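Long-range contacts in putative glucoamylase (Bacteroides fragilis NCTC 9343, PDB 3EU8), which is of unproven function but probably hydrolyses glycosidic bonds in starch-like or related carbohydrates, as glucoamylases do: residues A[45-50]-A[59-64]; A[371-376]-A[383-388]; A[67-72]-A[135-140]. All coordinates share one frame; numbering follows the deposited sequence.

Contact 1 (A[45-50]-A[59-64]); sequences RERYHM and PEIVTS. With EDO (1,2-ethanediol), chain B.
Pro59 meets three residues of 45-50. Its carbonyl oxygen receives Arg45 NH1 at 2.9 Å; the oxygen lies close to the guanidinium plane, but the donor stands above the carbonyl plane, with a C=O...N angle of only 103°, well off the lone pairs. The Arg45 chain runs extended from CG to NE and packs its CG and CD against the same oxygen, and the turn at chi4 brings NH1 onto it. Pro59 CA gives a C-H...O contact to Arg47 O, and its CB comes to the edge of the Tyr48 ring, 4.2 Å from CD1. Ile61 follows with the one backbone hydrogen bond of the contact: Glu46 N to Ile61 O, 2.9 Å and nearly straight at 174°. Beside it, a water accepts the N-H of Arg47 and lies 2.7 Å from Ile61 O, to which it can donate. The Ile61 side chain runs alongside that of Arg47, pointing the same way. Arg47 NH1 and NH2 both donate to O1 of an ethanediol, probably from the crystallisation liquor, whose C1 rests on Ile61 CG2; NH1 also binds Gly58 O. Val62 pairs with Arg45 in a single beta bridge, CA to CA 4.5 Å. Strand 61-63 pairs with 112-114 and strand 47-49 with 386-388, so this bridge joins two small sheets. Thr63, the N-cap of helix 64-79, presents CB to Glu46 OE1 at 3.5 Å, while a water joins that oxygen to Thr63 OG1. Glu46 CG is anti to the backbone N (chi1 163°), and a bend at chi2 carries the carboxylate to Thr63. Trp112 NE1 and the water both bond to Glu46 OE1, fixing the buried carboxylate's place beside the helix start.

Contact 2 (A[371-376]-A[383-388]); sequences GFYDAF and YPKRYL. With EDO (1,2-ethanediol), chain V.
Tyr373 lies between Lys385 and Tyr387. Lys385 CA sits over the centre of one face of its ring, 3.5 Å from the centroid, in a CH-pi contact, and the lysine CB and CG continue across toward the phenolic end. Tyr373 CD1 rests over a face of the Tyr387 ring, 3.4 Å from CZ and offset toward the rim; the two planes are inclined at 43°. Tyr387 CG is anti to the carbonyl carbon (chi1 -66°), and although its CB leads away from 371-376, the ring swings back to bring OH onto Gly371 O in a 2.7 Å hydrogen bond. Asp374 N donates to Arg386 O at 2.8 Å, nearly in line with the C=O bond. Beyond this, Phe376 CB packs on Tyr383 CD1 at 3.7 Å, their near-parallel rings slid too far apart to overlap much, and Pro384 CD touches Ala375 O.

Further out, Tyr387 OH is also hydrogen-bonded to Tyr370 N. A water 2.7 Å from Asp374 OD1 accepts the N-H of Leu388 and can donate to the carboxylate, against which Leu388 CD1 lies. Arg386, directed away from 371-376, forms a salt bridge with Asp51.

The contact ties the segment after strand 371-372 to the approach to strand 386-388, with Leu388 at the N-cap of helix 389-404. Aromatic rings and the Lys385 backbone and aliphatic chain make most of the packing; a phenol and a backbone N-H fix the segments to each other. The Asp374 carboxylate is bonded by Tyr317 N at OD2, with a water and Asp391 close to its other oxygen.

Contact 3 (A[67-72]-A[135-140]); sequences SGFGIM and TAFLMQ. With EDO (1,2-ethanediol), chain C.
Two neighbouring helices of the helical barrel expected for a six-hairpin glycosidase, 64-79 and 132-149, run almost parallel here, their short axes 12° apart and only 7.3 Å from each other at closest approach. Glycine makes that closeness possible. Gly68 CA meets Leu138 CA at 3.8 Å and Phe137 O at 3.7 Å, and a CB at Gly68 would point straight into the opposing backbone and collide with it. Leu138 then sends CD1 back over the glycine, 3.8 Å from Gly68 N; its CG is anti to the backbone N (chi1 -179°), which brings CD1 to the partner helix.

Beside the glycine contact, Phe69 and Phe137 lie side by side and point the same way. The tip of Phe69 does the touching: CE1 reaches Phe137 CB at 3.6 Å, and CZ lies over one face of the Phe137 ring, toward its rim. The ring planes are inclined at 54°, an oblique meeting. One turn on, the selenomethionine at Met72 bends at chi3 and lays its CE methyl 3.7 Å from Gln140 O, crossing the Gln140 side chain at about a right angle. No hydrogen bond passes between the segments. An ethanediol, probably from the crystallisation liquor, donates through O2 to Ser67 O.

Tyr263 meets both phenylalanines edge-to-face, and its carbonyl accepts Gln140 NE2, while Gly267 and Leu268 donate to Gln140 OE1. Helix 389-404 meets 64-79 through Pro394 on Phe69 and Val397 on Met72, and helix 206-214 packs on 132-149 through Ile207, which touches Phe137 and Gln140.

In the fold
Contact 3 is the deepest, its centre about 8 Å from the centre of the chain, and it is almost entirely apolar, with no hydrogen bond between the segments. Contacts 1 and 2 lie about 15 and 17 Å out, among loops and short strands, where carboxylates and waters take part, joined in contact 1 by arginines; contact 2 is nevertheless largely buried. These two share a sheet: strand 47-49 pairs antiparallel with strand 386-388, and Tyr48 O and Tyr387 N, 2.9 Å apart, probably form a hydrogen bond. Contact 1 also leads into contact 3, because strand 61-63 runs directly into helix 64-79, and Ser64 O packs on Leu138 CD1. Contacts 2 and 3 do not touch.

Contact 1 (A[45-50]-A[59-64])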
loop_
_atom_site.group_PDB
_atom_site.type_symbol
_atom_site.label_atom_id
_atom_site.label_comp_id
_atom_site.label_asym_id
_atom_site.label_seq_id
_atom_site.Cartn_x
_atom_site.Cartn_y
_atom_site.Cartn_z
ATOM N N ARG A 45 10.105 8.397 -3.917
ATOM C CA ARG A 45 9.996 8.631 -5.347
ATOM C C ARG A 45 8.927 7.710 -5.942
ATOM O O ARG A 45 8.869 6.530 -5.631
ATOM C CB ARG A 45 11.343 8.360 -6.040
ATOM C CG ARG A 45 12.551 9.215 -5.576
ATOM C CD ARG A 45 13.777 8.725 -6.296
ATOM N NE ARG A 45 15.065 9.304 -5.889
ATOM C CZ ARG A 45 15.570 10.436 -6.372
ATOM N NH1 ARG A 45 14.889 11.152 -7.249
ATOM N NH2 ARG A 45 16.765 10.857 -5.992
ATOM N N GLU A 46 8.083 8.254 -6.806
ATOM C CA GLU A 46 7.044 7.469 -7.475
ATOM C C GLU A 46 7.726 6.298 -8.202
ATOM O O GLU A 46 7.269 5.179 -8.128
ATOM C CB GLU A 46 6.300 8.363 -8.468
ATOM C CG GLU A 46 5.471 7.679 -9.540
ATOM C CD GLU A 46 4.337 6.877 -8.980
ATOM O OE1 GLU A 46 4.008 7.045 -7.790
ATOM O OE2 GLU A 46 3.767 6.073 -9.721
ATOM N N ARG A 47 8.826 6.603 -8.901
ATOM C CA ARG A 47 9.558 5.634 -9.742
ATOM C C ARG A 47 11.065 5.896 -9.674
ATOM O O ARG A 47 11.520 7.041 -9.447
ATOM C CB ARG A 47 9.084 5.743 -11.174
ATOM C CG ARG A 47 9.539 7.034 -11.724
ATOM C CD ARG A 47 8.900 7.430 -12.928
ATOM N NE ARG A 47 7.462 7.627 -12.929
ATOM C CZ ARG A 47 6.804 8.773 -12.787
ATOM N NH1 ARG A 47 7.385 9.903 -12.440
ATOM N NH2 ARG A 47 5.502 8.763 -12.938
ATOM N N TYR A 48 11.844 4.833 -9.856
ATOM C CA TYR A 48 13.290 4.919 -9.856
ATOM C C TYR A 48 13.872 3.843 -10.788
ATOM O O TYR A 48 13.682 2.647 -10.573
ATOM C CB TYR A 48 13.783 4.729 -8.450
ATOM C CG TYR A 48 15.165 5.250 -8.123
ATOM C CD1 TYR A 48 15.505 6.573 -8.353
ATOM C CD2 TYR A 48 16.117 4.430 -7.507
ATOM C CE1 TYR A 48 16.766 7.055 -8.018
ATOM C CE2 TYR A 48 17.380 4.915 -7.161
ATOM C CZ TYR A 48 17.690 6.229 -7.412
ATOM O OH TYR A 48 18.938 6.738 -7.089
ATOM N N HIS A 49 14.579 4.305 -11.826
ATOM C CA HIS A 49 15.019 3.469 -12.951
ATOM C C HIS A 49 16.525 3.347 -12.991
ATOM O O HIS A 49 17.238 4.350 -13.204
ATOM C CB HIS A 49 14.483 4.014 -14.297
ATOM C CG HIS A 49 12.981 4.102 -14.394
ATOM N ND1 HIS A 49 12.346 4.686 -15.473
ATOM C CD2 HIS A 49 11.985 3.685 -13.562
ATOM C CE1 HIS A 49 11.033 4.616 -15.307
ATOM N NE2 HIS A 49 10.786 4.002 -14.163
HETATM N N MSE A 50 17.042 2.128 -12.752
HETATM C CA MSE A 50 18.507 1.930 -12.713
HETATM C C MSE A 50 19.145 2.231 -14.078
HETATM O O MSE A 50 20.320 2.569 -14.163
HETATM C CB MSE A 50 18.887 0.505 -12.301
HETATM C CG MSE A 50 18.383 0.053 -10.929
HETATM SE SE MSE A 50 18.753 1.256 -9.487
HETATM C CE MSE A 50 20.469 0.791 -9.229
ATOM N N PRO A 59 12.126 10.792 -11.731
ATOM C CA PRO A 59 12.321 10.320 -10.391
ATOM C C PRO A 59 12.188 11.417 -9.321
ATOM O O PRO A 59 12.103 11.095 -8.159
ATOM C CB PRO A 59 13.726 9.725 -10.441
ATOM C CG PRO A 59 14.430 10.641 -11.376
ATOM C CD PRO A 59 13.413 10.965 -12.435
ATOM N N GLU A 60 12.107 12.692 -9.701
ATOM C CA GLU A 60 11.958 13.781 -8.736
ATOM C C GLU A 60 10.506 13.916 -8.206
ATOM O O GLU A 60 10.258 14.629 -7.225
ATOM C CB GLU A 60 12.477 15.129 -9.344
ATOM C CG GLU A 60 11.587 15.806 -10.397
ATOM C CD GLU A 60 11.649 15.178 -11.768
ATOM O OE1 GLU A 60 12.494 14.263 -12.000
ATOM O OE2 GLU A 60 10.869 15.630 -12.633
ATOM N N ILE A 61 9.555 13.269 -8.896
ATOM C CA ILE A 61 8.148 13.219 -8.462
ATOM C C ILE A 61 7.967 12.285 -7.247
ATOM O O ILE A 61 8.433 11.143 -7.260
ATOM C CB ILE A 61 7.222 12.792 -9.627
ATOM C CG1 ILE A 61 7.446 13.727 -10.832
ATOM C CG2 ILE A 61 5.721 12.723 -9.195
ATOM C CD1 ILE A 61 7.408 15.240 -10.550
ATOM N N VAL A 62 7.320 12.794 -6.191
ATOM C CA VAL A 62 7.163 12.059 -4.973
ATOM C C VAL A 62 5.670 11.777 -4.818
ATOM O O VAL A 62 4.824 12.559 -5.220
ATOM C CB VAL A 62 7.825 12.744 -3.727
ATOM C CG1 VAL A 62 9.407 12.711 -3.819
ATOM C CG2 VAL A 62 7.341 14.204 -3.504
ATOM N N THR A 63 5.374 10.639 -4.236
ATOM C CA THR A 63 4.004 10.142 -4.113
ATOM C C THR A 63 3.589 10.183 -2.667
ATOM O O THR A 63 4.334 9.724 -1.779
ATOM C CB THR A 63 3.868 8.695 -4.656
ATOM O OG1 THR A 63 2.578 8.149 -4.295
ATOM C CG2 THR A 63 4.947 7.823 -4.111
ATOM N N SER A 64 2.401 10.720 -2.418
ATOM C CA SER A 64 1.856 10.767 -1.049
ATOM C C SER A 64 1.580 9.361 -0.437
ATOM O O SER A 64 2.070 9.036 0.650
ATOM C CB SER A 64 0.601 11.664 -1.028
ATOM O OG SER A 64 -0.344 11.294 -2.027
HETATM C C1 EDO B . 3.706 11.893 -11.825
HETATM O O1 EDO B . 4.926 11.770 -12.589
HETATM C C2 EDO B . 2.465 11.544 -12.647
HETATM O O2 EDO B . 2.344 10.118 -12.795
HETATM O O HOH W 1 1.892 6.353 -6.432
HETATM O O HOH W 2 9.306 9.579 -9.288
#

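Contact 2 (A[371-376]-A[383-388])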
loop_
_atom_site.group_PDB
_atom_site.type_symbol
_atom_site.label_atom_id
_atom_site.label_comp_id
_atom_site.label_asym_id
_atom_site.label_seq_id
_atom_site.Cartn_x
_atom_site.Cartn_y
_atom_site.Cartn_z
ATOM N N GLY A 371 16.165 -4.178 -3.722
ATOM C CA GLY A 371 15.224 -5.271 -3.598
ATOM C C GLY A 371 14.721 -5.721 -4.952
ATOM O O GLY A 371 15.326 -5.446 -5.973
ATOM N N PHE A 372 13.605 -6.432 -4.961
ATOM C CA PHE A 372 13.072 -6.964 -6.200
ATOM C C PHE A 372 12.610 -5.837 -7.087
ATOM O O PHE A 372 11.993 -4.896 -6.616
ATOM C CB PHE A 372 11.898 -7.876 -5.939
ATOM C CG PHE A 372 12.262 -9.102 -5.231
ATOM C CD1 PHE A 372 12.876 -10.140 -5.926
ATOM C CD2 PHE A 372 12.028 -9.225 -3.869
ATOM C CE1 PHE A 372 13.230 -11.263 -5.288
ATOM C CE2 PHE A 372 12.393 -10.374 -3.208
ATOM C CZ PHE A 372 12.993 -11.393 -3.918
ATOM N N TYR A 373 12.931 -5.935 -8.371
ATOM C CA TYR A 373 12.458 -4.963 -9.327
ATOM C C TYR A 373 10.957 -5.160 -9.518
ATOM O O TYR A 373 10.396 -6.181 -9.106
ATOM C CB TYR A 373 13.158 -5.134 -10.674
ATOM C CG TYR A 373 14.638 -4.850 -10.646
ATOM C CD1 TYR A 373 15.113 -3.629 -10.200
ATOM C CD2 TYR A 373 15.556 -5.790 -11.104
ATOM C CE1 TYR A 373 16.472 -3.343 -10.174
ATOM C CE2 TYR A 373 16.946 -5.502 -11.097
ATOM C CZ TYR A 373 17.388 -4.262 -10.642
ATOM O OH TYR A 373 18.740 -3.945 -10.604
ATOM N N ASP A 374 10.334 -4.187 -10.170
ATOM C CA ASP A 374 8.892 -4.051 -10.184
ATOM C C ASP A 374 8.117 -5.214 -10.762
ATOM O O ASP A 374 7.091 -5.576 -10.227
ATOM C CB ASP A 374 8.485 -2.786 -10.952
ATOM C CG ASP A 374 7.089 -2.334 -10.621
ATOM O OD1 ASP A 374 6.832 -2.050 -9.420
ATOM O OD2 ASP A 374 6.252 -2.257 -11.569
ATOM N N ALA A 375 8.573 -5.721 -11.907
ATOM C CA ALA A 375 7.824 -6.723 -12.666
ATOM C C ALA A 375 8.772 -7.357 -13.649
ATOM O O ALA A 375 9.809 -6.792 -13.971
ATOM C CB ALA A 375 6.651 -6.107 -13.411
ATOM N N PHE A 376 8.408 -8.530 -14.127
ATOM C CA PHE A 376 9.146 -9.190 -15.208
ATOM C C PHE A 376 8.242 -10.102 -16.036
ATOM O O PHE A 376 7.233 -10.616 -15.534
ATOM C CB PHE A 376 10.347 -9.973 -14.654
ATOM C CG PHE A 376 9.969 -11.161 -13.759
ATOM C CD1 PHE A 376 9.749 -10.992 -12.402
ATOM C CD2 PHE A 376 9.821 -12.448 -14.297
ATOM C CE1 PHE A 376 9.388 -12.069 -11.593
ATOM C CE2 PHE A 376 9.487 -13.522 -13.478
ATOM C CZ PHE A 376 9.260 -13.321 -12.138
ATOM N N TYR A 383 12.945 -7.748 -18.340
ATOM C CA TYR A 383 13.453 -7.687 -16.956
ATOM C C TYR A 383 13.923 -6.256 -16.648
ATOM O O TYR A 383 15.111 -5.988 -16.626
ATOM C CB TYR A 383 14.584 -8.709 -16.749
ATOM C CG TYR A 383 14.211 -10.207 -16.906
ATOM C CD1 TYR A 383 13.673 -10.936 -15.841
ATOM C CD2 TYR A 383 14.437 -10.883 -18.095
ATOM C CE1 TYR A 383 13.341 -12.279 -15.972
ATOM C CE2 TYR A 383 14.123 -12.256 -18.230
ATOM C CZ TYR A 383 13.569 -12.937 -17.161
ATOM O OH TYR A 383 13.260 -14.277 -17.283
ATOM N N PRO A 384 12.981 -5.317 -16.485
ATOM C CA PRO A 384 13.356 -3.942 -16.187
ATOM C C PRO A 384 14.023 -3.806 -14.821
ATOM O O PRO A 384 13.611 -4.456 -13.846
ATOM C CB PRO A 384 12.007 -3.192 -16.195
ATOM C CG PRO A 384 11.023 -4.228 -15.810
ATOM C CD PRO A 384 11.525 -5.461 -16.550
ATOM N N LYS A 385 15.072 -2.997 -14.776
ATOM C CA LYS A 385 15.765 -2.716 -13.552
ATOM C C LYS A 385 15.147 -1.415 -12.990
ATOM O O LYS A 385 15.764 -0.366 -12.994
ATOM C CB LYS A 385 17.265 -2.614 -13.811
ATOM C CG LYS A 385 17.890 -3.919 -14.286
ATOM C CD LYS A 385 19.450 -3.832 -14.307
ATOM C CE LYS A 385 20.106 -5.114 -14.954
ATOM N NZ LYS A 385 20.288 -6.237 -13.993
ATOM N N ARG A 386 13.879 -1.512 -12.588
ATOM C CA ARG A 386 13.070 -0.355 -12.244
ATOM C C ARG A 386 12.196 -0.684 -11.025
ATOM O O ARG A 386 11.751 -1.833 -10.820
ATOM C CB ARG A 386 12.175 0.087 -13.433
ATOM C CG ARG A 386 12.935 0.367 -14.667
ATOM C CD ARG A 386 12.100 0.771 -15.846
ATOM N NE ARG A 386 12.906 1.495 -16.833
ATOM C CZ ARG A 386 12.411 2.080 -17.930
ATOM N NH1 ARG A 386 11.123 2.038 -18.205
ATOM N NH2 ARG A 386 13.201 2.720 -18.752
ATOM N N TYR A 387 11.923 0.358 -10.251
ATOM C CA TYR A 387 11.201 0.261 -8.993
ATOM C C TYR A 387 10.068 1.283 -8.964
ATOM O O TYR A 387 10.151 2.349 -9.605
ATOM C CB TYR A 387 12.161 0.597 -7.857
ATOM C CG TYR A 387 13.300 -0.372 -7.619
ATOM C CD1 TYR A 387 13.052 -1.625 -7.094
ATOM C CD2 TYR A 387 14.626 -0.015 -7.864
ATOM C CE1 TYR A 387 14.093 -2.535 -6.858
ATOM C CE2 TYR A 387 15.691 -0.910 -7.611
ATOM C CZ TYR A 387 15.420 -2.165 -7.095
ATOM O OH TYR A 387 16.427 -3.098 -6.811
ATOM N N LEU A 388 9.018 0.957 -8.208
ATOM C CA LEU A 388 7.922 1.906 -7.871
ATOM C C LEU A 388 7.703 1.842 -6.369
ATOM O O LEU A 388 7.655 0.730 -5.798
ATOM C CB LEU A 388 6.595 1.520 -8.588
ATOM C CG LEU A 388 6.502 1.574 -10.121
ATOM C CD1 LEU A 388 5.177 0.987 -10.594
ATOM C CD2 LEU A 388 6.678 2.980 -10.655
HETATM C C1 EDO V . 14.356 -6.072 -21.264
HETATM O O1 EDO V . 15.119 -6.666 -20.207
HETATM C C2 EDO V . 13.619 -4.821 -20.794
HETATM O O2 EDO V . 14.522 -3.869 -20.220
HETATM O O HOH W 3 20.307 -5.797 -10.924
HETATM O O HOH W 4 8.859 -1.909 -7.679
#

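Contact 3 (A[67-72]-A[135-140])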
loop_
_atom_site.group_PDB
_atom_site.type_symbol
_atom_site.label_atom_id
_atom_site.label_comp_id
_atom_site.label_asym_id
_atom_site.label_seq_id
_atom_site.Cartn_x
_atom_site.Cartn_y
_atom_site.Cartn_z
ATOM N N SER A 67 4.637 7.322 -0.055
ATOM C CA SER A 67 5.456 7.834 1.056
ATOM C C SER A 67 4.931 7.338 2.406
ATOM O O SER A 67 5.711 7.105 3.311
ATOM C CB SER A 67 5.565 9.356 1.042
ATOM O OG SER A 67 6.328 9.822 -0.047
ATOM N N GLY A 68 3.611 7.164 2.517
ATOM C CA GLY A 68 2.978 6.517 3.666
ATOM C C GLY A 68 3.449 5.086 3.891
ATOM O O GLY A 68 3.842 4.750 4.993
ATOM N N PHE A 69 3.492 4.269 2.834
ATOM C CA PHE A 69 4.081 2.933 2.914
ATOM C C PHE A 69 5.552 3.026 3.308
ATOM O O PHE A 69 6.017 2.259 4.161
ATOM C CB PHE A 69 4.000 2.160 1.581
ATOM C CG PHE A 69 2.595 2.085 0.958
ATOM C CD1 PHE A 69 1.439 2.349 1.700
ATOM C CD2 PHE A 69 2.450 1.736 -0.375
ATOM C CE1 PHE A 69 0.171 2.264 1.104
ATOM C CE2 PHE A 69 1.179 1.639 -0.961
ATOM C CZ PHE A 69 0.051 1.906 -0.224
ATOM N N GLY A 70 6.286 3.939 2.665
ATOM C CA GLY A 70 7.677 4.099 2.938
ATOM C C GLY A 70 8.030 4.478 4.355
ATOM O O GLY A 70 9.005 3.969 4.891
ATOM N N ILE A 71 7.258 5.386 4.965
ATOM C CA ILE A 71 7.543 5.798 6.347
ATOM C C ILE A 71 7.295 4.655 7.279
ATOM O O ILE A 71 7.971 4.568 8.296
ATOM C CB ILE A 71 6.753 7.053 6.860
ATOM C CG1 ILE A 71 5.266 6.806 6.974
ATOM C CG2 ILE A 71 6.979 8.252 5.989
ATOM C CD1 ILE A 71 4.530 8.019 7.524
HETATM N N MSE A 72 6.355 3.763 6.922
HETATM C CA MSE A 72 6.206 2.501 7.660
HETATM C C MSE A 72 7.385 1.537 7.468
HETATM O O MSE A 72 7.803 0.885 8.429
HETATM C CB MSE A 72 4.907 1.762 7.287
HETATM C CG MSE A 72 3.623 2.528 7.552
HETATM SE SE MSE A 72 1.999 1.675 6.842
HETATM C CE MSE A 72 1.343 1.322 8.382
ATOM N N THR A 135 -4.251 10.165 0.405
ATOM C CA THR A 135 -4.203 10.824 1.745
ATOM C C THR A 135 -4.356 9.829 2.848
ATOM O O THR A 135 -3.561 9.844 3.836
ATOM C CB THR A 135 -5.300 11.885 1.862
ATOM O OG1 THR A 135 -5.003 12.891 0.902
ATOM C CG2 THR A 135 -5.401 12.507 3.247
ATOM N N ALA A 136 -5.341 8.951 2.648
ATOM C CA ALA A 136 -5.580 7.819 3.528
ATOM C C ALA A 136 -4.385 6.884 3.632
ATOM O O ALA A 136 -4.027 6.507 4.732
ATOM C CB ALA A 136 -6.854 7.086 3.139
ATOM N N PHE A 137 -3.696 6.575 2.521
ATOM C CA PHE A 137 -2.460 5.739 2.628
ATOM C C PHE A 137 -1.337 6.457 3.341
ATOM O O PHE A 137 -0.617 5.845 4.151
ATOM C CB PHE A 137 -1.998 5.167 1.292
ATOM C CG PHE A 137 -3.030 4.266 0.632
ATOM C CD1 PHE A 137 -3.748 3.324 1.380
ATOM C CD2 PHE A 137 -3.252 4.332 -0.728
ATOM C CE1 PHE A 137 -4.667 2.532 0.774
ATOM C CE2 PHE A 137 -4.171 3.533 -1.334
ATOM C CZ PHE A 137 -4.877 2.630 -0.590
ATOM N N LEU A 138 -1.200 7.760 3.086
ATOM C CA LEU A 138 -0.211 8.552 3.822
ATOM C C LEU A 138 -0.499 8.552 5.329
ATOM O O LEU A 138 0.384 8.380 6.135
ATOM C CB LEU A 138 -0.178 9.988 3.276
ATOM C CG LEU A 138 0.798 10.999 3.879
ATOM C CD1 LEU A 138 2.252 10.509 3.848
ATOM C CD2 LEU A 138 0.652 12.349 3.113
HETATM N N MSE A 139 -1.743 8.777 5.688
HETATM C CA MSE A 139 -2.140 8.902 7.097
HETATM C C MSE A 139 -2.048 7.600 7.853
HETATM O O MSE A 139 -1.722 7.602 9.041
HETATM C CB MSE A 139 -3.553 9.452 7.202
HETATM C CG MSE A 139 -3.590 10.954 7.007
HETATM SE SE MSE A 139 -2.696 11.928 8.435
HETATM C CE MSE A 139 -2.200 13.390 7.306
ATOM N N GLN A 140 -2.350 6.492 7.176
ATOM C CA GLN A 140 -2.183 5.175 7.795
ATOM C C GLN A 140 -0.714 5.019 8.281
ATOM O O GLN A 140 -0.471 4.452 9.329
ATOM C CB GLN A 140 -2.591 4.067 6.800
ATOM C CG GLN A 140 -2.381 2.680 7.327
ATOM C CD GLN A 140 -2.829 1.595 6.409
ATOM O OE1 GLN A 140 -3.401 0.598 6.897
ATOM N NE2 GLN A 140 -2.529 1.716 5.077
HETATM C C1 EDO C . 10.826 8.098 2.396
HETATM O O1 EDO C . 11.670 8.944 3.192
HETATM C C2 EDO C . 9.424 8.203 2.983
HETATM O O2 EDO C . 8.513 7.324 2.327
#